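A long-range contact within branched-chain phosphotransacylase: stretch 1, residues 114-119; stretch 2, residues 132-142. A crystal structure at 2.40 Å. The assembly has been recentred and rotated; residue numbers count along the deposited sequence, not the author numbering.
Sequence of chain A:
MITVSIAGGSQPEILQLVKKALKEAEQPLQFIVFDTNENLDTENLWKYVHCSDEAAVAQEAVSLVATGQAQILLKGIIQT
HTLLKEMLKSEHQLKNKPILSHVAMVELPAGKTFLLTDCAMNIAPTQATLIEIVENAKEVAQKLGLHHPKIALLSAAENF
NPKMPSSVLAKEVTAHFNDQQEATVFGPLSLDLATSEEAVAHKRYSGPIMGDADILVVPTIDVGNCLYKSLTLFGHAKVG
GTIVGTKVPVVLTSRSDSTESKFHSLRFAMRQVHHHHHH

Stretch 1 (114-119) FLLTDC
Stretch 2 132-142: EIVENAKEVAQ

A helix packed against a β-strand illustrates how two periodicities are reconciled: the strand offers alternate residues, the helix those spaced three or four apart. In branched-chain phosphotransacylase the strand 114-117 and the helix 132-142 run nearly antiparallel, at 152°, with axes 9.5 Å apart at closest approach. The register is set by Thr117 and Ala137, whose CA atoms lie 6.9 Å apart. The contact is compact, burying 280 Å² over both sides, and no direct hydrogen bond crosses it.

The strand begins its part with Phe114 (phi/psi -172/160, chi1 61°, p, chi2 73°), which is buried but does not reach the helix. Leu115 (-95/145) points its CA-to-CB bond toward the helix and, with chi1 m and chi2 t, places CD1 against Ala137, Val140 and Ala141, in the middle and later part of the helical segment 132-142. There CD1 of Leu115 lies 3.9 Å from CB of Ala141 and 4.2 Å from CG1 of Val140 (chi1 t), both apolar contacts, and 4.0 Å from the carbonyl O of Ala137. That carbonyl is already engaged along the helix, accepting a bond from Ala141 N to Ala137 O of 3.1 Å.

Leu116 (-122/132; chi1 t, chi2 p) points away, as strand alternation requires, and Thr117 (-133/134, chi1 174°, t) turns toward the helix again. Its CG2 lies 3.9 Å from CB of Ala137 and also 3.9 Å from CG2 of Ile133 (chi1 m, chi2 t), and its OG1 comes closer to that CG2 of Ile133, at 3.3 Å. A single water provides the polar link: it donates to OG1 of Thr117 at 2.7 Å and to the carbonyl O of Ile133 at 2.5 Å, a particularly short distance. The same carbonyl accepts the helical bond from Ala137 N to Ile133 O, 3.1 Å long, so the water adds to the helix pattern without replacing it.

Beyond the strand, Asp118 adopts positive phi (77/71), with chi1 at -126°, between wells, and chi2 at -178°. Its OD1 sits only 3.0 Å from CD1 of Ile133, a tight polar-to-apolar approach; both carboxylate oxygens find hydrogen bonds elsewhere in the structure. Cys119 (-121/30, chi1 38°, p) is out of reach.

The helix, with phi near -60° and psi near -45°, thus meets the strand through Ile133, Ala137, Val140 and Ala141. Antiparallel direction matches the ends: Leu115 meets the later helical residues, Asp118 the earlier. Away from the contact, Lys138 NZ and Glu135 OE1 form a salt bridge at 3.4 Å, with a weak hydrogen bond.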

ATOM      1  N   PHE A 114     -11.401   8.211  -7.517  1.00 38.85           N
ATOM      2  CA  PHE A 114     -12.036   7.162  -6.735  1.00 35.41           C
ATOM      3  C   PHE A 114     -11.932   7.378  -5.236  1.00 34.37           C
ATOM      4  O   PHE A 114     -11.080   8.116  -4.746  1.00 30.61           O
ATOM      5  CB  PHE A 114     -11.443   5.797  -7.089  1.00 33.49           C
ATOM      6  CG  PHE A 114      -9.975   5.675  -6.805  1.00 34.22           C
ATOM      7  CD1 PHE A 114      -9.504   5.562  -5.504  1.00 31.93           C
ATOM      8  CD2 PHE A 114      -9.063   5.635  -7.853  1.00 34.01           C
ATOM      9  CE1 PHE A 114      -8.147   5.409  -5.251  1.00 32.77           C
ATOM     10  CE2 PHE A 114      -7.703   5.482  -7.607  1.00 34.39           C
ATOM     11  CZ  PHE A 114      -7.245   5.368  -6.305  1.00 35.02           C
ATOM     12  N   LEU A 115     -12.818   6.717  -4.509  1.00 31.46           N
ATOM     13  CA  LEU A 115     -12.807   6.820  -3.071  1.00 30.65           C
ATOM     14  C   LEU A 115     -12.008   5.644  -2.513  1.00 30.99           C
ATOM     15  O   LEU A 115     -11.997   4.552  -3.082  1.00 30.63           O
ATOM     16  CB  LEU A 115     -14.242   6.820  -2.532  1.00 29.73           C
ATOM     17  CG  LEU A 115     -15.207   7.868  -3.120  1.00 29.50           C
ATOM     18  CD1 LEU A 115     -16.542   7.803  -2.357  1.00 31.36           C
ATOM     19  CD2 LEU A 115     -14.624   9.271  -2.990  1.00 32.35           C
ATOM     20  N   LEU A 116     -11.299   5.908  -1.427  1.00 29.10           N
ATOM     21  CA  LEU A 116     -10.500   4.910  -0.744  1.00 28.18           C
ATOM     22  C   LEU A 116     -11.030   4.866   0.676  1.00 29.46           C
ATOM     23  O   LEU A 116     -11.204   5.909   1.314  1.00 29.16           O
ATOM     24  CB  LEU A 116      -9.026   5.321  -0.720  1.00 25.47           C
ATOM     25  CG  LEU A 116      -8.062   4.425   0.079  1.00 25.89           C
ATOM     26  CD1 LEU A 116      -8.087   3.001  -0.439  1.00 22.31           C
ATOM     27  CD2 LEU A 116      -6.659   5.006  -0.020  1.00 25.23           C
ATOM     28  N   THR A 117     -11.297   3.681   1.194  1.00 31.15           N
ATOM     29  CA  THR A 117     -11.802   3.693   2.531  1.00 31.93           C
ATOM     30  C   THR A 117     -11.260   2.784   3.589  1.00 36.05           C
ATOM     31  O   THR A 117     -11.033   1.575   3.435  1.00 34.15           O
ATOM     32  CB  THR A 117     -13.347   3.618   2.574  1.00 28.10           C
ATOM     33  OG1 THR A 117     -13.757   3.491   3.936  1.00 27.11           O
ATOM     34  CG2 THR A 117     -13.864   2.460   1.777  1.00 20.42           C
ATOM     35  N   ASP A 118     -11.066   3.496   4.683  1.00 40.62           N
ATOM     36  CA  ASP A 118     -10.601   3.066   5.959  1.00 40.46           C
ATOM     37  C   ASP A 118      -9.145   2.791   6.192  1.00 38.81           C
ATOM     38  O   ASP A 118      -8.735   1.664   6.406  1.00 36.70           O
ATOM     39  CB  ASP A 118     -11.473   1.952   6.481  1.00 44.34           C
ATOM     40  CG  ASP A 118     -11.999   2.275   7.867  1.00 48.81           C
ATOM     41  OD1 ASP A 118     -12.706   1.420   8.450  1.00 55.50           O
ATOM     42  OD2 ASP A 118     -11.683   3.391   8.361  1.00 42.11           O
ATOM     43  N   CYS A 119      -8.386   3.881   6.210  1.00 38.73           N
ATOM     44  CA  CYS A 119      -6.964   3.834   6.473  1.00 39.98           C
ATOM     45  C   CYS A 119      -6.624   4.689   7.698  1.00 39.44           C
ATOM     46  O   CYS A 119      -5.522   5.239   7.789  1.00 39.90           O
ATOM     47  CB  CYS A 119      -6.213   4.331   5.255  1.00 42.94           C
ATOM     48  SG  CYS A 119      -7.012   5.696   4.413  1.00 49.53           S
ATOM     49  N   GLU A 132     -20.325  -2.431   7.000  1.00 33.02           N
ATOM     50  CA  GLU A 132     -20.688  -1.065   7.347  1.00 34.64           C
ATOM     51  C   GLU A 132     -19.755  -0.049   6.677  1.00 33.55           C
ATOM     52  O   GLU A 132     -20.185   1.055   6.351  1.00 33.89           O
ATOM     53  CB  GLU A 132     -20.654  -0.859   8.870  1.00 38.82           C
ATOM     54  CG  GLU A 132     -21.841  -1.460   9.645  1.00 43.44           C
ATOM     55  CD  GLU A 132     -23.191  -1.093   9.036  1.00 45.16           C
ATOM     56  OE1 GLU A 132     -23.407   0.097   8.720  1.00 46.65           O
ATOM     57  OE2 GLU A 132     -24.036  -2.000   8.879  1.00 46.16           O
ATOM     58  N   ILE A 133     -18.482  -0.414   6.495  1.00 31.91           N
ATOM     59  CA  ILE A 133     -17.508   0.469   5.838  1.00 31.25           C
ATOM     60  C   ILE A 133     -17.940   0.721   4.394  1.00 29.33           C
ATOM     61  O   ILE A 133     -17.825   1.838   3.890  1.00 24.67           O
ATOM     62  CB  ILE A 133     -16.087  -0.143   5.833  1.00 33.17           C
ATOM     63  CG1 ILE A 133     -15.531  -0.157   7.253  1.00 35.43           C
ATOM     64  CG2 ILE A 133     -15.157   0.652   4.930  1.00 30.53           C
ATOM     65  CD1 ILE A 133     -14.262  -0.979   7.390  1.00 39.22           C
ATOM     66  N   VAL A 134     -18.444  -0.325   3.750  1.00 28.10           N
ATOM     67  CA  VAL A 134     -18.916  -0.234   2.382  1.00 32.01           C
ATOM     68  C   VAL A 134     -20.133   0.698   2.362  1.00 34.17           C
ATOM     69  O   VAL A 134     -20.173   1.660   1.600  1.00 35.05           O
ATOM     70  CB  VAL A 134     -19.290  -1.636   1.834  1.00 31.56           C
ATOM     71  CG1 VAL A 134     -19.928  -1.523   0.464  1.00 32.02           C
ATOM     72  CG2 VAL A 134     -18.038  -2.504   1.752  1.00 31.41           C
ATOM     73  N   GLU A 135     -21.104   0.434   3.229  1.00 36.02           N
ATOM     74  CA  GLU A 135     -22.292   1.265   3.308  1.00 36.46           C
ATOM     75  C   GLU A 135     -21.939   2.751   3.459  1.00 34.55           C
ATOM     76  O   GLU A 135     -22.449   3.587   2.715  1.00 33.61           O
ATOM     77  CB  GLU A 135     -23.159   0.806   4.477  1.00 40.41           C
ATOM     78  CG  GLU A 135     -23.596  -0.637   4.357  1.00 45.09           C
ATOM     79  CD  GLU A 135     -24.566  -0.860   3.215  1.00 50.89           C
ATOM     80  OE1 GLU A 135     -24.287  -0.397   2.087  1.00 54.00           O
ATOM     81  OE2 GLU A 135     -25.612  -1.508   3.447  1.00 55.19           O
ATOM     82  N   ASN A 136     -21.069   3.075   4.416  1.00 31.70           N
ATOM     83  CA  ASN A 136     -20.639   4.459   4.639  1.00 32.53           C
ATOM     84  C   ASN A 136     -20.061   5.093   3.349  1.00 33.38           C
ATOM     85  O   ASN A 136     -20.467   6.205   2.963  1.00 32.45           O
ATOM     86  CB  ASN A 136     -19.592   4.526   5.776  1.00 33.47           C
ATOM     87  CG  ASN A 136     -20.220   4.521   7.189  1.00 35.82           C
ATOM     88  OD1 ASN A 136     -21.387   4.153   7.377  1.00 38.10           O
ATOM     89  ND2 ASN A 136     -19.429   4.918   8.187  1.00 34.28           N
ATOM     90  N   ALA A 137     -19.132   4.390   2.690  1.00 33.16           N
ATOM     91  CA  ALA A 137     -18.517   4.878   1.450  1.00 34.45           C
ATOM     92  C   ALA A 137     -19.528   4.915   0.306  1.00 35.16           C
ATOM     93  O   ALA A 137     -19.475   5.806  -0.547  1.00 35.58           O
ATOM     94  CB  ALA A 137     -17.313   4.018   1.065  1.00 31.71           C
ATOM     95  N   LYS A 138     -20.455   3.963   0.296  1.00 36.70           N
ATOM     96  CA  LYS A 138     -21.484   3.939  -0.739  1.00 39.27           C
ATOM     97  C   LYS A 138     -22.363   5.172  -0.600  1.00 39.49           C
ATOM     98  O   LYS A 138     -22.783   5.753  -1.598  1.00 40.67           O
ATOM     99  CB  LYS A 138     -22.377   2.702  -0.625  1.00 38.99           C
ATOM    100  CG  LYS A 138     -23.513   2.701  -1.654  1.00 44.80           C
ATOM    101  CD  LYS A 138     -24.681   1.772  -1.284  1.00 48.05           C
ATOM    102  CE  LYS A 138     -25.467   2.311  -0.094  1.00 50.14           C
ATOM    103  NZ  LYS A 138     -26.565   1.413   0.372  1.00 51.28           N
ATOM    104  N   GLU A 139     -22.646   5.565   0.637  1.00 39.83           N
ATOM    105  CA  GLU A 139     -23.493   6.728   0.874  1.00 42.14           C
ATOM    106  C   GLU A 139     -22.792   8.023   0.484  1.00 40.35           C
ATOM    107  O   GLU A 139     -23.412   8.922  -0.087  1.00 40.14           O
ATOM    108  CB  GLU A 139     -23.927   6.773   2.338  1.00 44.62           C
ATOM    109  CG  GLU A 139     -24.677   5.517   2.761  1.00 50.87           C
ATOM    110  CD  GLU A 139     -25.146   5.555   4.204  1.00 55.66           C
ATOM    111  OE1 GLU A 139     -24.390   6.049   5.074  1.00 58.15           O
ATOM    112  OE2 GLU A 139     -26.268   5.068   4.471  1.00 59.08           O
ATOM    113  N   VAL A 140     -21.503   8.116   0.788  1.00 37.23           N
ATOM    114  CA  VAL A 140     -20.741   9.304   0.432  1.00 35.91           C
ATOM    115  C   VAL A 140     -20.774   9.500  -1.087  1.00 37.41           C
ATOM    116  O   VAL A 140     -21.023  10.601  -1.566  1.00 37.22           O
ATOM    117  CB  VAL A 140     -19.269   9.196   0.889  1.00 34.53           C
ATOM    118  CG1 VAL A 140     -18.454  10.355   0.314  1.00 31.59           C
ATOM    119  CG2 VAL A 140     -19.202   9.219   2.405  1.00 34.07           C
ATOM    120  N   ALA A 141     -20.525   8.428  -1.837  1.00 36.19           N
ATOM    121  CA  ALA A 141     -20.532   8.518  -3.284  1.00 37.69           C
ATOM    122  C   ALA A 141     -21.920   8.915  -3.802  1.00 38.87           C
ATOM    123  O   ALA A 141     -22.040   9.759  -4.686  1.00 39.37           O
ATOM    124  CB  ALA A 141     -20.087   7.192  -3.908  1.00 36.64           C
ATOM    125  N   GLN A 142     -22.967   8.301  -3.258  1.00 41.34           N
ATOM    126  CA  GLN A 142     -24.327   8.621  -3.677  1.00 43.72           C
ATOM    127  C   GLN A 142     -24.604  10.099  -3.391  1.00 46.23           C
ATOM    128  O   GLN A 142     -25.168  10.805  -4.223  1.00 47.99           O
ATOM    129  CB  GLN A 142     -25.339   7.730  -2.951  1.00 42.73           C
ATOM    130  CG  GLN A 142     -25.261   6.263  -3.392  1.00 44.77           C
ATOM    131  CD  GLN A 142     -26.243   5.350  -2.654  1.00 46.20           C
ATOM    132  OE1 GLN A 142     -26.303   5.344  -1.421  1.00 47.47           O
ATOM    133  NE2 GLN A 142     -26.999   4.560  -3.410  1.00 46.39           N
TER
HETATM  134  O   HOH W   1     -16.407   3.806   4.529  1.00 24.99           O